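Local coordinates for protein type I site-specific restriction-modification system, R (Restriction) subunit (Vibrio vulnificus, PDB 3H1T) that probably serves as the ATP-dependent motor and DNA-cleaving subunit of a type I restriction enzyme, here as a fragment lacking the C-terminal part, at residues A[485-497]-A[503-517]. Residues are numbered along the deposited sequence; the frame is centred on the assembly and turned at random.
Sequences GKGHLSRFQELET and LTTSQLLTTGVDAPT
With CG turned anti to the backbone N, Phe492 (chi1 172°) points at Leu503, while Leu489 (chi1 173°) swings the end of its side chain in to the loop after strand 502-505. Leu503 CD1 lies over one face of the Phe492 ring, 3.6 Å from its centroid, in a CH-pi contact. The flat aromatic gives the branched leucine a broad surface to rest on, while Val513 CG1 meets the ring's edge close to its plane and Ala515, small enough to let the backbones approach, brings CB to 3.7 Å from Phe492 CE2. One turn earlier, Leu489 CD1 reaches between Leu503, Leu509 and Val513; its 3.4 Å approach to Val513 CG1 is tight for two methyl groups. Helix 482-493 is the crossover of the beta-alpha-beta unit running from strand 474-476 to strand 502-505, within the C-terminal RecA-like domain of the helicase-type fold, and the loop after the second strand folds back along the helix. Ile443 of the neighbouring strand 441-446 also touches Phe492, extending this apolar layer between helix and sheet. Next along the chain, the extended side chain of Gln493 spans the gap to the loop backbone, where OE1 accepts the N-H of Asp514 at 2.9 Å; the bond is nearly straight at hydrogen (166°), although the donor sits well above the carbonyl plane. Glutamine suits the place, being long enough to bring an amide oxygen there. A water oxygen donates to Gln493 O and is hydrogen-bonded to Thr517 OG1 (2.6 Å), bridging two atoms too far apart to bond directly. Beyond it, Leu495 CD2 meets Pro516 CG at 3.2 Å, the side chains crossing at about a right angle; so short a carbon-carbon distance may partly reflect imprecision of the model.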
ATOM      1  N   GLY A 485     -24.977  11.489  -8.670  1.00 32.80           N
ATOM      2  CA  GLY A 485     -24.198  10.336  -8.256  1.00 30.67           C
ATOM      3  C   GLY A 485     -23.033  10.751  -7.376  1.00 29.03           C
ATOM      4  O   GLY A 485     -22.832  10.202  -6.299  1.00 28.59           O
ATOM      5  N   LYS A 486     -22.278  11.747  -7.833  1.00 25.94           N
ATOM      6  CA  LYS A 486     -21.129  12.268  -7.105  1.00 26.42           C
ATOM      7  C   LYS A 486     -21.538  12.706  -5.699  1.00 25.99           C
ATOM      8  O   LYS A 486     -20.792  12.516  -4.743  1.00 23.28           O
ATOM      9  CB  LYS A 486     -20.523  13.481  -7.828  1.00 46.78           C
ATOM     10  CG  LYS A 486     -20.188  13.278  -9.302  1.00 50.99           C
ATOM     11  CD  LYS A 486     -19.088  12.237  -9.507  1.00 57.85           C
ATOM     12  CE  LYS A 486     -18.147  12.621 -10.663  1.00 60.65           C
ATOM     13  NZ  LYS A 486     -18.851  12.934 -11.948  1.00 61.82           N
ATOM     14  N   GLY A 487     -22.726  13.295  -5.583  1.00 26.34           N
ATOM     15  CA  GLY A 487     -23.193  13.746  -4.288  1.00 26.48           C
ATOM     16  C   GLY A 487     -23.304  12.606  -3.299  1.00 28.47           C
ATOM     17  O   GLY A 487     -22.842  12.717  -2.158  1.00 28.46           O
ATOM     18  N   HIS A 488     -23.919  11.512  -3.744  1.00 33.77           N
ATOM     19  CA  HIS A 488     -24.107  10.327  -2.915  1.00 34.66           C
ATOM     20  C   HIS A 488     -22.779   9.708  -2.493  1.00 35.12           C
ATOM     21  O   HIS A 488     -22.589   9.312  -1.343  1.00 34.55           O
ATOM     22  CB  HIS A 488     -24.918   9.285  -3.681  1.00 28.46           C
ATOM     23  CG  HIS A 488     -26.340   9.682  -3.908  1.00 29.34           C
ATOM     24  ND1 HIS A 488     -27.157  10.130  -2.890  1.00 30.35           N
ATOM     25  CD2 HIS A 488     -27.106   9.660  -5.023  1.00 28.83           C
ATOM     26  CE1 HIS A 488     -28.367  10.362  -3.370  1.00 28.06           C
ATOM     27  NE2 HIS A 488     -28.363  10.084  -4.661  1.00 28.10           N
ATOM     28  N   LEU A 489     -21.871   9.621  -3.455  1.00 32.52           N
ATOM     29  CA  LEU A 489     -20.551   9.058  -3.224  1.00 34.62           C
ATOM     30  C   LEU A 489     -19.814   9.876  -2.177  1.00 34.86           C
ATOM     31  O   LEU A 489     -19.207   9.334  -1.247  1.00 36.53           O
ATOM     32  CB  LEU A 489     -19.765   9.065  -4.534  1.00 34.69           C
ATOM     33  CG  LEU A 489     -18.285   8.673  -4.525  1.00 36.85           C
ATOM     34  CD1 LEU A 489     -18.123   7.214  -4.110  1.00 36.07           C
ATOM     35  CD2 LEU A 489     -17.708   8.902  -5.919  1.00 38.05           C
ATOM     36  N   SER A 490     -19.870  11.192  -2.340  1.00 31.52           N
ATOM     37  CA  SER A 490     -19.213  12.135  -1.447  1.00 30.99           C
ATOM     38  C   SER A 490     -19.593  11.949   0.012  1.00 31.18           C
ATOM     39  O   SER A 490     -18.734  11.898   0.885  1.00 33.20           O
ATOM     40  CB  SER A 490     -19.541  13.565  -1.884  1.00 41.02           C
ATOM     41  OG  SER A 490     -18.849  14.515  -1.094  1.00 44.71           O
ATOM     42  N   ARG A 491     -20.892  11.862   0.270  1.00 38.72           N
ATOM     43  CA  ARG A 491     -21.408  11.685   1.629  1.00 37.25           C
ATOM     44  C   ARG A 491     -21.081  10.300   2.156  1.00 37.34           C
ATOM     45  O   ARG A 491     -20.805  10.123   3.345  1.00 36.99           O
ATOM     46  CB  ARG A 491     -22.927  11.881   1.664  1.00 52.17           C
ATOM     47  CG  ARG A 491     -23.404  13.231   1.134  1.00 56.92           C
ATOM     48  CD  ARG A 491     -24.903  13.463   1.405  1.00 59.54           C
ATOM     49  NE  ARG A 491     -25.604  13.944   0.211  1.00 63.64           N
ATOM     50  CZ  ARG A 491     -26.344  13.169  -0.587  1.00 66.56           C
ATOM     51  NH1 ARG A 491     -26.494  11.870  -0.311  1.00 64.68           N
ATOM     52  NH2 ARG A 491     -26.914  13.679  -1.679  1.00 65.43           N
ATOM     53  N   PHE A 492     -21.130   9.317   1.266  1.00 34.02           N
ATOM     54  CA  PHE A 492     -20.844   7.929   1.622  1.00 32.36           C
ATOM     55  C   PHE A 492     -19.421   7.788   2.177  1.00 33.43           C
ATOM     56  O   PHE A 492     -19.170   7.070   3.148  1.00 32.47           O
ATOM     57  CB  PHE A 492     -20.994   7.038   0.383  1.00 25.09           C
ATOM     58  CG  PHE A 492     -20.551   5.616   0.588  1.00 22.33           C
ATOM     59  CD1 PHE A 492     -21.376   4.688   1.212  1.00 20.66           C
ATOM     60  CD2 PHE A 492     -19.316   5.195   0.110  1.00 20.26           C
ATOM     61  CE1 PHE A 492     -20.964   3.350   1.346  1.00 19.09           C
ATOM     62  CE2 PHE A 492     -18.906   3.879   0.238  1.00 19.08           C
ATOM     63  CZ  PHE A 492     -19.732   2.954   0.856  1.00 17.24           C
ATOM     64  N   GLN A 493     -18.493   8.492   1.540  1.00 30.80           N
ATOM     65  CA  GLN A 493     -17.091   8.475   1.906  1.00 31.85           C
ATOM     66  C   GLN A 493     -16.795   9.125   3.246  1.00 34.66           C
ATOM     67  O   GLN A 493     -15.781   8.818   3.877  1.00 35.06           O
ATOM     68  CB  GLN A 493     -16.276   9.161   0.814  1.00 28.81           C
ATOM     69  CG  GLN A 493     -16.184   8.352  -0.459  1.00 28.92           C
ATOM     70  CD  GLN A 493     -15.276   8.992  -1.474  1.00 30.97           C
ATOM     71  OE1 GLN A 493     -14.804   8.339  -2.397  1.00 31.79           O
ATOM     72  NE2 GLN A 493     -15.025  10.282  -1.310  1.00 30.79           N
ATOM     73  N   GLU A 494     -17.679  10.011   3.690  1.00 44.85           N
ATOM     74  CA  GLU A 494     -17.466  10.704   4.953  1.00 47.65           C
ATOM     75  C   GLU A 494     -17.606   9.770   6.135  1.00 48.60           C
ATOM     76  O   GLU A 494     -18.530   8.954   6.183  1.00 48.81           O
ATOM     77  CB  GLU A 494     -18.441  11.873   5.064  1.00 54.64           C
ATOM     78  CG  GLU A 494     -18.543  12.601   3.749  1.00 58.79           C
ATOM     79  CD  GLU A 494     -19.005  14.025   3.874  1.00 63.26           C
ATOM     80  OE1 GLU A 494     -20.144  14.265   4.346  1.00 64.16           O
ATOM     81  OE2 GLU A 494     -18.212  14.908   3.480  1.00 63.70           O
ATOM     82  N   LEU A 495     -16.666   9.895   7.072  1.00 41.51           N
ATOM     83  CA  LEU A 495     -16.618   9.087   8.291  1.00 41.94           C
ATOM     84  C   LEU A 495     -17.800   9.299   9.231  1.00 42.24           C
ATOM     85  O   LEU A 495     -18.291   8.349   9.849  1.00 42.02           O
ATOM     86  CB  LEU A 495     -15.352   9.413   9.091  1.00 37.21           C
ATOM     87  CG  LEU A 495     -14.021   9.634   8.367  1.00 36.42           C
ATOM     88  CD1 LEU A 495     -12.935   9.985   9.397  1.00 33.64           C
ATOM     89  CD2 LEU A 495     -13.656   8.382   7.596  1.00 36.35           C
ATOM     90  N   GLU A 496     -18.255  10.544   9.332  1.00 37.73           N
ATOM     91  CA  GLU A 496     -19.331  10.911  10.246  1.00 39.77           C
ATOM     92  C   GLU A 496     -20.782  10.816   9.746  1.00 39.13           C
ATOM     93  O   GLU A 496     -21.709  11.019  10.534  1.00 40.48           O
ATOM     94  CB  GLU A 496     -19.075  12.330  10.754  1.00 65.48           C
ATOM     95  CG  GLU A 496     -19.611  12.667  12.150  1.00 68.92           C
ATOM     96  CD  GLU A 496     -18.572  12.485  13.249  1.00 71.64           C
ATOM     97  OE1 GLU A 496     -17.362  12.484  12.921  1.00 73.11           O
ATOM     98  OE2 GLU A 496     -18.960  12.363  14.436  1.00 72.65           O
ATOM     99  N   THR A 497     -20.994  10.509   8.468  1.00 43.03           N
ATOM    100  CA  THR A 497     -22.355  10.417   7.925  1.00 39.31           C
ATOM    101  C   THR A 497     -22.887   8.983   8.011  1.00 38.36           C
ATOM    102  O   THR A 497     -22.133   8.039   7.811  1.00 39.23           O
ATOM    103  CB  THR A 497     -22.372  10.850   6.471  1.00 38.75           C
ATOM    104  OG1 THR A 497     -21.421  10.064   5.744  1.00 40.56           O
ATOM    105  CG2 THR A 497     -22.022  12.320   6.337  1.00 38.39           C
ATOM    106  N   LEU A 503     -24.031   1.502  -1.668  1.00 27.67           N
ATOM    107  CA  LEU A 503     -23.840   2.127  -2.964  1.00 26.36           C
ATOM    108  C   LEU A 503     -23.762   0.983  -3.971  1.00 27.49           C
ATOM    109  O   LEU A 503     -23.116  -0.034  -3.709  1.00 26.65           O
ATOM    110  CB  LEU A 503     -22.525   2.917  -3.038  1.00 29.24           C
ATOM    111  CG  LEU A 503     -22.266   4.227  -2.284  1.00 30.46           C
ATOM    112  CD1 LEU A 503     -20.908   4.789  -2.731  1.00 28.01           C
ATOM    113  CD2 LEU A 503     -23.366   5.224  -2.588  1.00 26.88           C
ATOM    114  N   THR A 504     -24.437   1.120  -5.103  1.00 25.69           N
ATOM    115  CA  THR A 504     -24.362   0.095  -6.128  1.00 25.79           C
ATOM    116  C   THR A 504     -23.626   0.776  -7.276  1.00 28.40           C
ATOM    117  O   THR A 504     -23.757   1.990  -7.485  1.00 26.68           O
ATOM    118  CB  THR A 504     -25.750  -0.366  -6.601  1.00 22.94           C
ATOM    119  OG1 THR A 504     -26.428   0.726  -7.223  1.00 21.44           O
ATOM    120  CG2 THR A 504     -26.573  -0.845  -5.424  1.00 21.15           C
ATOM    121  N   THR A 505     -22.836   0.001  -7.999  1.00 28.77           N
ATOM    122  CA  THR A 505     -22.083   0.526  -9.112  1.00 31.42           C
ATOM    123  C   THR A 505     -21.755  -0.670  -9.999  1.00 34.25           C
ATOM    124  O   THR A 505     -22.218  -1.780  -9.751  1.00 35.30           O
ATOM    125  CB  THR A 505     -20.775   1.152  -8.599  1.00 28.70           C
ATOM    126  OG1 THR A 505     -20.098   1.808  -9.668  1.00 29.11           O
ATOM    127  CG2 THR A 505     -19.883   0.070  -8.029  1.00 27.81           C
ATOM    128  N   SER A 506     -20.983  -0.435 -11.044  1.00 45.01           N
ATOM    129  CA  SER A 506     -20.578  -1.518 -11.914  1.00 49.53           C
ATOM    130  C   SER A 506     -19.050  -1.451 -12.047  1.00 52.00           C
ATOM    131  O   SER A 506     -18.325  -2.325 -11.532  1.00 52.18           O
ATOM    132  CB  SER A 506     -21.270  -1.399 -13.279  1.00 43.68           C
ATOM    133  OG  SER A 506     -21.331  -0.054 -13.716  1.00 45.06           O
ATOM    134  N   GLN A 507     -18.567  -0.386 -12.685  1.00 51.59           N
ATOM    135  CA  GLN A 507     -17.142  -0.187 -12.907  1.00 53.28           C
ATOM    136  C   GLN A 507     -16.544   1.029 -12.177  1.00 52.82           C
ATOM    137  O   GLN A 507     -15.516   0.907 -11.513  1.00 52.44           O
ATOM    138  CB  GLN A 507     -16.878  -0.063 -14.407  1.00 71.61           C
ATOM    139  CG  GLN A 507     -15.427  -0.282 -14.785  1.00 76.91           C
ATOM    140  CD  GLN A 507     -14.979  -1.726 -14.574  1.00 81.54           C
ATOM    141  OE1 GLN A 507     -15.761  -2.660 -14.753  1.00 80.07           O
ATOM    142  NE2 GLN A 507     -13.709  -1.913 -14.210  1.00 79.62           N
ATOM    143  N   LEU A 508     -17.200   2.182 -12.278  1.00 40.45           N
ATOM    144  CA  LEU A 508     -16.732   3.423 -11.656  1.00 40.21           C
ATOM    145  C   LEU A 508     -16.095   3.379 -10.251  1.00 39.86           C
ATOM    146  O   LEU A 508     -15.102   4.074  -9.996  1.00 39.17           O
ATOM    147  CB  LEU A 508     -17.869   4.438 -11.628  1.00 45.02           C
ATOM    148  CG  LEU A 508     -17.391   5.832 -11.222  1.00 48.11           C
ATOM    149  CD1 LEU A 508     -16.560   6.414 -12.351  1.00 46.54           C
ATOM    150  CD2 LEU A 508     -18.584   6.729 -10.919  1.00 48.36           C
ATOM    151  N   LEU A 509     -16.653   2.591  -9.337  1.00 38.93           N
ATOM    152  CA  LEU A 509     -16.086   2.559  -7.997  1.00 38.25           C
ATOM    153  C   LEU A 509     -15.009   1.514  -7.768  1.00 38.08           C
ATOM    154  O   LEU A 509     -14.575   1.316  -6.639  1.00 37.15           O
ATOM    155  CB  LEU A 509     -17.188   2.406  -6.949  1.00 38.14           C
ATOM    156  CG  LEU A 509     -18.292   3.478  -6.985  1.00 39.02           C
ATOM    157  CD1 LEU A 509     -19.117   3.407  -5.711  1.00 36.73           C
ATOM    158  CD2 LEU A 509     -17.680   4.870  -7.135  1.00 36.23           C
ATOM    159  N   THR A 510     -14.560   0.845  -8.820  1.00 46.49           N
ATOM    160  CA  THR A 510     -13.500  -0.123  -8.625  1.00 49.78           C
ATOM    161  C   THR A 510     -12.301   0.664  -8.082  1.00 51.84           C
ATOM    162  O   THR A 510     -11.639   0.217  -7.148  1.00 53.27           O
ATOM    163  CB  THR A 510     -13.146  -0.861  -9.937  1.00 45.75           C
ATOM    164  OG1 THR A 510     -13.057   0.073 -11.016  1.00 47.34           O
ATOM    165  CG2 THR A 510     -14.205  -1.915 -10.252  1.00 44.42           C
ATOM    166  N   THR A 511     -12.024   1.831  -8.671  1.00 57.78           N
ATOM    167  CA  THR A 511     -10.933   2.700  -8.207  1.00 58.53           C
ATOM    168  C   THR A 511     -11.530   4.072  -7.897  1.00 60.03           C
ATOM    169  O   THR A 511     -10.804   5.028  -7.646  1.00 61.59           O
ATOM    170  CB  THR A 511      -9.830   2.945  -9.260  1.00 54.96           C
ATOM    171  OG1 THR A 511     -10.359   3.722 -10.341  1.00 55.90           O
ATOM    172  CG2 THR A 511      -9.281   1.646  -9.777  1.00 53.73           C
ATOM    173  N   GLY A 512     -12.855   4.155  -7.915  1.00 62.30           N
ATOM    174  CA  GLY A 512     -13.528   5.408  -7.655  1.00 63.70           C
ATOM    175  C   GLY A 512     -13.757   5.795  -6.199  1.00 63.82           C
ATOM    176  O   GLY A 512     -13.789   6.988  -5.887  1.00 64.44           O
ATOM    177  N   VAL A 513     -13.899   4.823  -5.304  1.00 61.94           N
ATOM    178  CA  VAL A 513     -14.170   5.100  -3.896  1.00 62.76           C
ATOM    179  C   VAL A 513     -13.011   5.106  -2.925  1.00 62.52           C
ATOM    180  O   VAL A 513     -12.126   4.258  -2.972  1.00 63.42           O
ATOM    181  CB  VAL A 513     -15.155   4.082  -3.285  1.00 66.92           C
ATOM    182  CG1 VAL A 513     -16.280   4.824  -2.592  1.00 67.16           C
ATOM    183  CG2 VAL A 513     -15.664   3.123  -4.349  1.00 67.85           C
ATOM    184  N   ASP A 514     -13.034   6.068  -2.016  1.00 59.56           N
ATOM    185  CA  ASP A 514     -12.054   6.150  -0.953  1.00 56.68           C
ATOM    186  C   ASP A 514     -12.914   6.345   0.272  1.00 54.61           C
ATOM    187  O   ASP A 514     -13.136   7.470   0.705  1.00 55.14           O
ATOM    188  CB  ASP A 514     -11.092   7.326  -1.101  1.00 70.59           C
ATOM    189  CG  ASP A 514     -10.090   7.389   0.055  1.00 72.93           C
ATOM    190  OD1 ASP A 514      -9.636   6.315   0.510  1.00 74.01           O
ATOM    191  OD2 ASP A 514      -9.756   8.504   0.514  1.00 75.32           O
ATOM    192  N   ALA A 515     -13.414   5.243   0.820  1.00 39.13           N
ATOM    193  CA  ALA A 515     -14.271   5.293   1.993  1.00 35.79           C
ATOM    194  C   ALA A 515     -13.741   4.326   3.045  1.00 34.59           C
ATOM    195  O   ALA A 515     -14.025   3.128   2.997  1.00 33.48           O
ATOM    196  CB  ALA A 515     -15.674   4.913   1.609  1.00 39.39           C
ATOM    197  N   PRO A 516     -12.955   4.832   4.008  1.00 45.81           N
ATOM    198  CA  PRO A 516     -12.399   3.968   5.053  1.00 44.41           C
ATOM    199  C   PRO A 516     -13.385   3.176   5.934  1.00 43.27           C
ATOM    200  O   PRO A 516     -13.088   2.054   6.325  1.00 43.73           O
ATOM    201  CB  PRO A 516     -11.520   4.931   5.858  1.00 37.31           C
ATOM    202  CG  PRO A 516     -12.188   6.264   5.647  1.00 38.32           C
ATOM    203  CD  PRO A 516     -12.458   6.208   4.162  1.00 37.93           C
ATOM    204  N   THR A 517     -14.548   3.734   6.250  1.00 34.40           N
ATOM    205  CA  THR A 517     -15.493   2.993   7.071  1.00 32.80           C
ATOM    206  C   THR A 517     -16.317   1.961   6.295  1.00 32.94           C
ATOM    207  O   THR A 517     -17.317   1.453   6.808  1.00 31.30           O
ATOM    208  CB  THR A 517     -16.457   3.924   7.804  1.00 37.38           C
ATOM    209  OG1 THR A 517     -16.969   4.889   6.880  1.00 38.73           O
ATOM    210  CG2 THR A 517     -15.751   4.635   8.935  1.00 38.38           C
TER
HETATM  211  O   HOH W   1     -15.889   6.440   5.041  1.00 20.68           O